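Local coordinates for imelysin-like protein (Psychrobacter arcticus, PDB 3PF0) that is of unknown function but belongs to the imelysin-like (peptidase M75) family and was put forward as a putative metalloendopeptidase, at residues Gln107-Ala112 and Leu127-Tyr132; Gly118-Ser123 and Lys201-Asn206; Gln248-Ser253 and Ala328-Leu333; Gln317-Glu320 and Thr324-Lys327. All blocks are in the same frame, centred on the assembly; numbering follows the deposited sequence.

Overall arrangement
All four contacts join parts of one all-helical chain, and none carries a hydrogen bond between its two segments. Contact 1 lies deepest, its centre about 5 Å from the centre of the chain and 13 Å from the centre of contact 2; the two meet where Ile129 packs on Ile203 of helix 183-214. Contacts 3 and 4 sit together on the far side of the chain's centre from contact 2, with contact 4 nested in the loop that contact 3 closes and Lys327 reaching across to Leu250. The buried pair rests on an indole face, proline and isoleucine, with an asparagine at the margin of each; the partly buried pair sets leucine, proline and alanine against glutamine amides and a threonine hydroxyl.

Contact 1 (Gln107-Ala112 and Leu127-Tyr132); sequences QAWASA and LYINYY
Ile129 lays its CG2 methyl over one face of the Trp109 indole, a CH-pi contact in which CG2 lies 3.6 Å from the centroid of the six-membered ring and only 16° off its normal. The closest atoms are CG2 of Ile129 and CE2 of Trp109, 3.5 Å apart, and the methyl stands almost over the centre of the ring system. The other branch of the isoleucine reaches further out, its CD1 coming within 4.0 Å of CH2 of Trp109. At the pyrrole end Asn130 adds its CB, 3.5 Å from NE1 of Trp109, while its amide plane stands 82° from the indole plane. The indole crosses the gap because CG of Trp109 is anti to the backbone N (chi1 178°), which carries the ring off helix 92-112 toward the end of helix 125-129.

Outside this shell, the carboxylate oxygen OE2 of Glu113 receives a hydrogen bond from ND2 of Asn130 and a weak one from NE1 of Trp109, so a single acid is shared by both polar groups beside the methyl-indole contact, the asparagine holding it more firmly. Leu200 of helix 183-214 touches Trp109 and Ile129 alike, and Leu196 and Ile203 add to the packing round the isoleucine. The arrangement is that of an apolar core in an all-helical fold, where a short helix ends against a long one through a methyl-on-indole contact.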
# COMPACT_ATOMS: atom_id res chain seq x y z
N GLN A 107 -0.55 -4.95 5.52
CA GLN A 107 -0.53 -5.67 4.24
C GLN A 107 -1.71 -5.24 3.34
O GLN A 107 -1.51 -5.03 2.14
CB GLN A 107 -0.55 -7.19 4.47
CG GLN A 107 0.80 -7.74 4.94
CD GLN A 107 0.73 -9.22 5.21
OE1 GLN A 107 0.13 -9.68 6.18
NE2 GLN A 107 1.37 -10.00 4.36
N ALA A 108 -2.93 -5.08 3.93
CA ALA A 108 -4.15 -4.64 3.22
C ALA A 108 -4.00 -3.21 2.70
O ALA A 108 -4.40 -2.93 1.57
CB ALA A 108 -5.37 -4.74 4.13
N TRP A 109 -3.42 -2.32 3.49
CA TRP A 109 -3.21 -0.95 3.03
C TRP A 109 -2.11 -0.88 1.97
O TRP A 109 -2.23 -0.08 1.04
CB TRP A 109 -2.91 0.01 4.17
CG TRP A 109 -2.65 1.41 3.68
CD1 TRP A 109 -1.44 2.03 3.61
CD2 TRP A 109 -3.59 2.28 3.04
NE1 TRP A 109 -1.58 3.26 3.00
CE2 TRP A 109 -2.88 3.42 2.62
CE3 TRP A 109 -4.97 2.20 2.77
CZ2 TRP A 109 -3.51 4.50 1.97
CZ3 TRP A 109 -5.59 3.26 2.11
CH2 TRP A 109 -4.86 4.39 1.73
N ALA A 110 -1.07 -1.74 2.08
CA ALA A 110 0.02 -1.80 1.09
C ALA A 110 -0.57 -2.15 -0.29
O ALA A 110 -0.16 -1.56 -1.29
CB ALA A 110 1.07 -2.83 1.50
N SER A 111 -1.57 -3.04 -0.31
CA SER A 111 -2.29 -3.42 -1.53
C SER A 111 -3.12 -2.24 -2.05
O SER A 111 -3.02 -1.93 -3.23
CB SER A 111 -3.18 -4.63 -1.25
OG SER A 111 -2.33 -5.75 -1.02
N ALA A 112 -3.88 -1.55 -1.17
CA ALA A 112 -4.70 -0.38 -1.53
C ALA A 112 -3.85 0.80 -2.08
O ALA A 112 -4.37 1.65 -2.81
CB ALA A 112 -5.51 0.09 -0.32
N LEU A 127 -1.46 10.28 4.28
CA LEU A 127 -0.35 10.49 5.21
C LEU A 127 -0.84 10.30 6.67
O LEU A 127 -0.06 9.87 7.51
CB LEU A 127 0.32 11.84 5.00
CG LEU A 127 1.16 11.96 3.70
CD1 LEU A 127 1.68 13.37 3.52
CD2 LEU A 127 2.32 10.92 3.65
N TYR A 128 -2.14 10.52 6.93
CA TYR A 128 -2.76 10.24 8.23
C TYR A 128 -2.96 8.75 8.37
O TYR A 128 -3.05 8.25 9.49
CB TYR A 128 -4.10 10.99 8.40
CG TYR A 128 -3.95 12.47 8.71
CD1 TYR A 128 -3.87 12.92 10.03
CD2 TYR A 128 -3.89 13.42 7.69
CE1 TYR A 128 -3.70 14.28 10.32
CE2 TYR A 128 -3.75 14.78 7.97
CZ TYR A 128 -3.65 15.20 9.28
OH TYR A 128 -3.49 16.54 9.57
N ILE A 129 -3.04 8.02 7.23
CA ILE A 129 -3.21 6.57 7.18
C ILE A 129 -1.83 5.86 7.25
O ILE A 129 -1.67 4.89 8.00
CB ILE A 129 -4.02 6.15 5.91
CG1 ILE A 129 -5.48 6.61 6.03
CG2 ILE A 129 -3.95 4.63 5.68
CD1 ILE A 129 -6.23 6.69 4.72
N ASN A 130 -0.86 6.32 6.44
CA ASN A 130 0.48 5.74 6.41
C ASN A 130 1.52 6.82 6.11
O ASN A 130 1.80 7.11 4.94
CB ASN A 130 0.57 4.58 5.40
CG ASN A 130 1.86 3.79 5.49
OD1 ASN A 130 2.44 3.62 6.56
ND2 ASN A 130 2.36 3.31 4.37
N TYR A 131 2.07 7.43 7.17
CA TYR A 131 3.08 8.49 7.01
C TYR A 131 4.40 7.83 6.64
O TYR A 131 5.14 7.36 7.50
CB TYR A 131 3.20 9.38 8.27
CG TYR A 131 3.85 10.71 7.93
CD1 TYR A 131 5.23 10.82 7.83
CD2 TYR A 131 3.07 11.81 7.61
CE1 TYR A 131 5.83 12.02 7.44
CE2 TYR A 131 3.66 13.02 7.24
CZ TYR A 131 5.04 13.12 7.15
OH TYR A 131 5.61 14.32 6.78
N TYR A 132 4.66 7.74 5.33
CA TYR A 132 5.83 7.07 4.77
C TYR A 132 6.21 7.69 3.42
O TYR A 132 5.32 7.95 2.62
CB TYR A 132 5.53 5.55 4.60
CG TYR A 132 6.72 4.72 4.17
CD1 TYR A 132 7.59 4.18 5.10
CD2 TYR A 132 6.98 4.51 2.82
CE1 TYR A 132 8.71 3.45 4.71
CE2 TYR A 132 8.09 3.77 2.41
CZ TYR A 132 8.95 3.24 3.36
OH TYR A 132 10.05 2.53 2.98

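Contact 2 (Gly118-Ser123 and Lys201-Asn206); sequences GPATAS and KDIEKN
Pro119 and Ile203 form the apolar part of this contact, with CB of the proline 3.9 Å from CG2 of the isoleucine. Ile203 also extends its longer branch to Ala120, placing CD1 3.8 Å from CA of Ala120 and 4.3 Å from its CB. Its two branches thus follow the loop backbone from Pro119 to Ala120, and Tyr67 of helix 48-84 touches both Ile203 and Ala120.

A mixed contact comes one helical turn on, where the proline ring meets the Asn206 amide group: CG of Pro119 is 3.5 Å from CG of Asn206. The asparagine reaches the ring with its own CG anti to the backbone N (chi1 -157°), and its OD1 takes a hydrogen bond from ND2 of Asn210.

No hydrogen bond joins the two segments. Within the loop, OG1 of Thr121 donates to O of Gly118 over 2.7 Å, in the carbonyl plane and on a lone pair, and the backbone N of Thr121 binds the same oxygen, so two donors grip it and tighten the turn that offers Pro119 to the helix. With no polar bond between the segments, loop 118-123 is held on helix 183-214 by shape and apolar burial.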
# COMPACT_ATOMS: atom_id res chain seq x y z
N GLY A 118 -7.04 10.39 -6.09
CA GLY A 118 -8.41 10.43 -5.62
C GLY A 118 -8.64 10.57 -4.13
O GLY A 118 -7.89 11.26 -3.44
N PRO A 119 -9.74 9.96 -3.62
CA PRO A 119 -10.12 10.12 -2.20
C PRO A 119 -9.02 9.88 -1.17
O PRO A 119 -9.01 10.58 -0.15
CB PRO A 119 -11.22 9.07 -2.02
CG PRO A 119 -11.79 8.89 -3.36
CD PRO A 119 -10.73 9.15 -4.36
N ALA A 120 -8.11 8.90 -1.40
CA ALA A 120 -7.04 8.61 -0.44
C ALA A 120 -6.06 9.81 -0.28
O ALA A 120 -5.45 9.95 0.78
CB ALA A 120 -6.28 7.36 -0.85
N THR A 121 -5.99 10.70 -1.29
CA THR A 121 -5.11 11.87 -1.26
C THR A 121 -5.85 13.13 -0.77
O THR A 121 -5.19 14.14 -0.51
CB THR A 121 -4.49 12.14 -2.65
OG1 THR A 121 -5.51 12.55 -3.55
CG2 THR A 121 -3.74 10.94 -3.21
N ALA A 122 -7.19 13.09 -0.66
CA ALA A 122 -7.98 14.24 -0.21
C ALA A 122 -7.61 14.61 1.24
O ALA A 122 -7.51 13.72 2.10
CB ALA A 122 -9.48 13.95 -0.33
N SER A 123 -7.33 15.91 1.48
CA SER A 123 -6.92 16.48 2.77
C SER A 123 -5.76 15.66 3.36
O SER A 123 -5.73 15.42 4.57
CB SER A 123 -8.10 16.56 3.73
OG SER A 123 -9.17 17.29 3.16
N LYS A 201 -13.05 3.99 5.70
CA LYS A 201 -14.44 3.80 5.30
C LYS A 201 -14.91 4.99 4.49
O LYS A 201 -15.67 4.81 3.54
CB LYS A 201 -15.35 3.59 6.52
CG LYS A 201 -15.56 2.11 6.83
CD LYS A 201 -16.13 1.88 8.22
CE LYS A 201 -15.06 1.51 9.21
NZ LYS A 201 -15.31 2.09 10.56
N ASP A 202 -14.41 6.19 4.81
CA ASP A 202 -14.76 7.40 4.07
C ASP A 202 -14.22 7.33 2.64
O ASP A 202 -14.91 7.77 1.73
CB ASP A 202 -14.24 8.65 4.80
CG ASP A 202 -15.06 9.06 6.02
OD1 ASP A 202 -15.85 8.21 6.53
OD2 ASP A 202 -14.89 10.21 6.49
N ILE A 203 -13.00 6.75 2.45
CA ILE A 203 -12.37 6.58 1.13
C ILE A 203 -13.16 5.53 0.34
O ILE A 203 -13.47 5.78 -0.83
CB ILE A 203 -10.86 6.24 1.25
CG1 ILE A 203 -10.09 7.45 1.82
CG2 ILE A 203 -10.26 5.81 -0.11
CD1 ILE A 203 -8.87 7.10 2.51
N GLU A 204 -13.50 4.39 0.98
CA GLU A 204 -14.32 3.32 0.38
C GLU A 204 -15.68 3.87 -0.10
O GLU A 204 -16.08 3.58 -1.23
CB GLU A 204 -14.53 2.18 1.40
CG GLU A 204 -15.33 1.02 0.84
CD GLU A 204 -16.00 0.09 1.84
OE1 GLU A 204 -15.68 0.17 3.05
OE2 GLU A 204 -16.83 -0.73 1.40
N LYS A 205 -16.37 4.68 0.74
CA LYS A 205 -17.68 5.27 0.42
C LYS A 205 -17.59 6.26 -0.75
O LYS A 205 -18.50 6.31 -1.57
CB LYS A 205 -18.30 5.98 1.64
CG LYS A 205 -18.97 5.04 2.63
CD LYS A 205 -19.88 5.80 3.59
N ASN A 206 -16.47 7.02 -0.81
CA ASN A 206 -16.18 8.01 -1.85
C ASN A 206 -15.99 7.34 -3.22
O ASN A 206 -16.54 7.83 -4.21
CB ASN A 206 -14.92 8.81 -1.45
CG ASN A 206 -14.79 10.17 -2.09
OD1 ASN A 206 -15.09 10.38 -3.26
ND2 ASN A 206 -14.19 11.10 -1.36

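Contact 3 (Gln248-Ser253 and Ala328-Leu333); sequences QPLGLS and ATQQEL
Gln330 crosses Leu250 at a slant. Its CB lies 4.0 Å from CD1 of Leu250 and also faces CD2 of Leu252, so it meets a methyl of each leucine. CG stays beside the same Leu250 methyl, and CD of Gln330 comes within 3.8 Å of CD1 of Leu250. At the tip, NE2 of Gln330 rests 3.5 Å from CD2 of Leu250, whereas OE1 has CB of Leu250 as its nearest leucine atom, 4.1 Å away. The extended chain (chi2 171°) carries the amide past the leucine methyls. Both ends of that amide are bonded: OE1 accepts from NZ of Lys327 and NE2 donates to O of Leu322. NZ of Lys327 also bonds O of Leu250, linking the two segments through a third residue.

Leu252 meets the next residue of the helix, its CB 3.6 Å from OE1 of Gln331. The two side chains pass in opposite directions, and Gln331, bent at chi2 (55°), turns its NE2 to OD1 of Asp335. Gly251, in a Schellman motif at the close of helix 225-250, separates the two leucines. Apolar leucine carbons therefore pack on glutamine chains whose amides have polar partners of their own, where the end of helix 225-250 meets the start of helix 327-351.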
# COMPACT_ATOMS: atom_id res chain seq x y z
N GLN A 248 16.96 3.30 -1.29
CA GLN A 248 17.32 4.30 -0.30
C GLN A 248 17.54 3.72 1.12
O GLN A 248 18.59 4.01 1.67
CB GLN A 248 16.30 5.45 -0.26
CG GLN A 248 16.49 6.48 -1.37
CD GLN A 248 15.23 7.27 -1.65
OE1 GLN A 248 14.48 7.66 -0.75
NE2 GLN A 248 14.98 7.55 -2.92
N PRO A 249 16.63 2.93 1.74
CA PRO A 249 16.89 2.47 3.12
C PRO A 249 18.03 1.47 3.26
O PRO A 249 18.63 1.39 4.34
CB PRO A 249 15.58 1.82 3.54
CG PRO A 249 14.58 2.30 2.58
CD PRO A 249 15.29 2.48 1.30
N LEU A 250 18.32 0.70 2.20
CA LEU A 250 19.37 -0.31 2.23
C LEU A 250 20.71 0.23 1.71
O LEU A 250 21.72 -0.48 1.76
CB LEU A 250 18.93 -1.56 1.44
CG LEU A 250 17.60 -2.21 1.87
CD1 LEU A 250 17.18 -3.29 0.90
CD2 LEU A 250 17.65 -2.74 3.29
N GLY A 251 20.72 1.49 1.26
CA GLY A 251 21.89 2.19 0.74
C GLY A 251 22.59 1.44 -0.37
O GLY A 251 23.76 1.08 -0.24
N LEU A 252 21.86 1.17 -1.46
CA LEU A 252 22.39 0.41 -2.60
C LEU A 252 23.11 1.32 -3.62
O LEU A 252 24.03 0.86 -4.30
CB LEU A 252 21.27 -0.38 -3.31
CG LEU A 252 20.42 -1.33 -2.45
CD1 LEU A 252 19.30 -1.91 -3.26
CD2 LEU A 252 21.24 -2.47 -1.86
N SER A 253 22.70 2.60 -3.71
CA SER A 253 23.27 3.59 -4.64
C SER A 253 24.26 4.54 -3.94
O SER A 253 25.18 5.06 -4.59
CB SER A 253 22.16 4.41 -5.30
OG SER A 253 21.35 5.07 -4.34
N ALA A 328 24.13 -8.54 -1.80
CA ALA A 328 23.95 -9.03 -3.17
C ALA A 328 22.49 -9.42 -3.44
O ALA A 328 21.98 -9.11 -4.52
CB ALA A 328 24.88 -10.21 -3.43
N THR A 329 21.82 -10.04 -2.45
CA THR A 329 20.41 -10.47 -2.56
C THR A 329 19.49 -9.24 -2.60
O THR A 329 18.47 -9.26 -3.29
CB THR A 329 20.03 -11.41 -1.40
OG1 THR A 329 21.11 -12.30 -1.12
CG2 THR A 329 18.78 -12.21 -1.70
N GLN A 330 19.84 -8.19 -1.85
CA GLN A 330 19.09 -6.93 -1.80
C GLN A 330 19.22 -6.22 -3.15
O GLN A 330 18.24 -5.63 -3.63
CB GLN A 330 19.60 -6.03 -0.66
CG GLN A 330 19.30 -6.55 0.74
CD GLN A 330 20.00 -5.73 1.81
OE1 GLN A 330 21.02 -5.08 1.57
NE2 GLN A 330 19.48 -5.76 3.02
N GLN A 331 20.42 -6.31 -3.78
CA GLN A 331 20.72 -5.75 -5.09
C GLN A 331 19.92 -6.48 -6.17
O GLN A 331 19.38 -5.84 -7.07
CB GLN A 331 22.24 -5.81 -5.39
CG GLN A 331 22.69 -4.97 -6.60
CD GLN A 331 22.28 -3.51 -6.51
OE1 GLN A 331 22.63 -2.80 -5.56
NE2 GLN A 331 21.52 -3.05 -7.49
N GLU A 332 19.83 -7.83 -6.05
CA GLU A 332 19.05 -8.70 -6.94
C GLU A 332 17.56 -8.31 -6.92
O GLU A 332 16.92 -8.26 -7.97
CB GLU A 332 19.21 -10.15 -6.50
CG GLU A 332 19.94 -11.04 -7.49
CD GLU A 332 19.77 -12.51 -7.17
OE1 GLU A 332 20.32 -12.97 -6.15
OE2 GLU A 332 19.04 -13.19 -7.93
N LEU A 333 17.03 -8.05 -5.71
CA LEU A 333 15.64 -7.64 -5.51
C LEU A 333 15.39 -6.30 -6.20
O LEU A 333 14.39 -6.17 -6.91
CB LEU A 333 15.26 -7.59 -4.02
CG LEU A 333 13.84 -7.08 -3.68
CD1 LEU A 333 12.75 -7.95 -4.33
CD2 LEU A 333 13.62 -7.02 -2.18

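Contact 4 (Gln317-Glu320 and Thr324-Lys327); sequences QMPE and TADK
The loop that joins helix 298-316 to helix 327-351 folds back on itself here, bringing Pro319 against Thr324 and Ala325 just ahead of the second helix. Different atoms of the proline ring meet the two residues. CD of Pro319 lies 3.7 Å from CB of Ala325, while CB of Pro319 lies 3.3 Å from OG1 of Thr324 and its CG is 3.4 Å from the same oxygen. Proline ring and threonine side chain run antiparallel where they pass. With chi1 at 74°, OG1 of Thr324 both meets the ring and is hydrogen-bonded to O of Asp321, within the same loop.

From the residue before the proline, Met318, modelled as selenomethionine, reaches the alanine with its terminal methyl, CE being 3.8 Å from CB of Ala325. A bend at the last torsion (chi3 78°) turns the methyl toward Ala325. The Met318 side chain also packs on Thr329 and Leu333 of helix 327-351, and the Met318 carbonyl oxygen accepts a bond from NH1 of Arg269. The Ala325 methyl thus meets both the proline ring and the selenomethionine methyl. Across the loop the closure is by van der Waals contact, while the polar groups named here are bonded within the loop or to Arg269.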
# COMPACT_ATOMS: atom_id res chain seq x y z
N GLN A 317 12.67 -16.35 -0.57
CA GLN A 317 13.86 -16.98 0.00
C GLN A 317 14.69 -15.98 0.84
O GLN A 317 15.73 -16.35 1.39
CB GLN A 317 14.70 -17.70 -1.08
CG GLN A 317 15.30 -16.83 -2.19
CD GLN A 317 15.86 -17.63 -3.36
OE1 GLN A 317 15.69 -17.27 -4.54
NE2 GLN A 317 16.54 -18.74 -3.09
N MSE A 318 14.19 -14.74 0.99
CA MSE A 318 14.83 -13.68 1.78
C MSE A 318 14.25 -13.68 3.23
O MSE A 318 13.19 -14.26 3.43
CB MSE A 318 14.63 -12.32 1.10
CG MSE A 318 15.43 -12.17 -0.18
SE MSE A 318 15.10 -10.46 -1.09
CE MSE A 318 16.18 -9.26 -0.02
N PRO A 319 14.91 -13.05 4.24
CA PRO A 319 14.35 -13.07 5.61
C PRO A 319 13.12 -12.16 5.78
O PRO A 319 12.82 -11.36 4.90
CB PRO A 319 15.52 -12.60 6.48
CG PRO A 319 16.73 -12.61 5.59
CD PRO A 319 16.20 -12.34 4.23
N GLU A 320 12.40 -12.31 6.93
CA GLU A 320 11.22 -11.50 7.30
C GLU A 320 11.53 -10.02 7.26
O GLU A 320 10.70 -9.23 6.82
CB GLU A 320 10.70 -11.88 8.69
CG GLU A 320 9.91 -13.18 8.73
CD GLU A 320 9.19 -13.44 10.04
OE1 GLU A 320 9.62 -12.90 11.09
OE2 GLU A 320 8.21 -14.21 10.01
N THR A 324 18.16 -7.61 7.04
CA THR A 324 19.06 -8.68 7.53
C THR A 324 19.54 -9.58 6.38
O THR A 324 20.28 -10.53 6.64
CB THR A 324 18.39 -9.51 8.66
OG1 THR A 324 17.41 -10.38 8.10
CG2 THR A 324 17.76 -8.65 9.76
N ALA A 325 19.12 -9.30 5.14
CA ALA A 325 19.53 -10.09 3.98
C ALA A 325 20.92 -9.68 3.51
O ALA A 325 21.41 -8.62 3.92
CB ALA A 325 18.54 -9.90 2.85
N ASP A 326 21.55 -10.52 2.64
CA ASP A 326 22.86 -10.24 2.06
C ASP A 326 22.75 -9.06 1.11
O ASP A 326 21.69 -8.87 0.50
CB ASP A 326 23.42 -11.47 1.31
CG ASP A 326 23.62 -12.70 2.17
OD1 ASP A 326 24.49 -12.67 3.07
OD2 ASP A 326 22.94 -13.72 1.91
N LYS A 327 23.81 -8.23 1.01
CA LYS A 327 23.83 -7.05 0.14
C LYS A 327 23.58 -7.41 -1.32
O LYS A 327 22.85 -6.68 -1.99
CB LYS A 327 25.16 -6.29 0.28
CG LYS A 327 25.09 -5.14 1.27
CD LYS A 327 24.40 -3.90 0.69
CE LYS A 327 24.09 -2.87 1.75
NZ LYS A 327 22.86 -3.22 2.52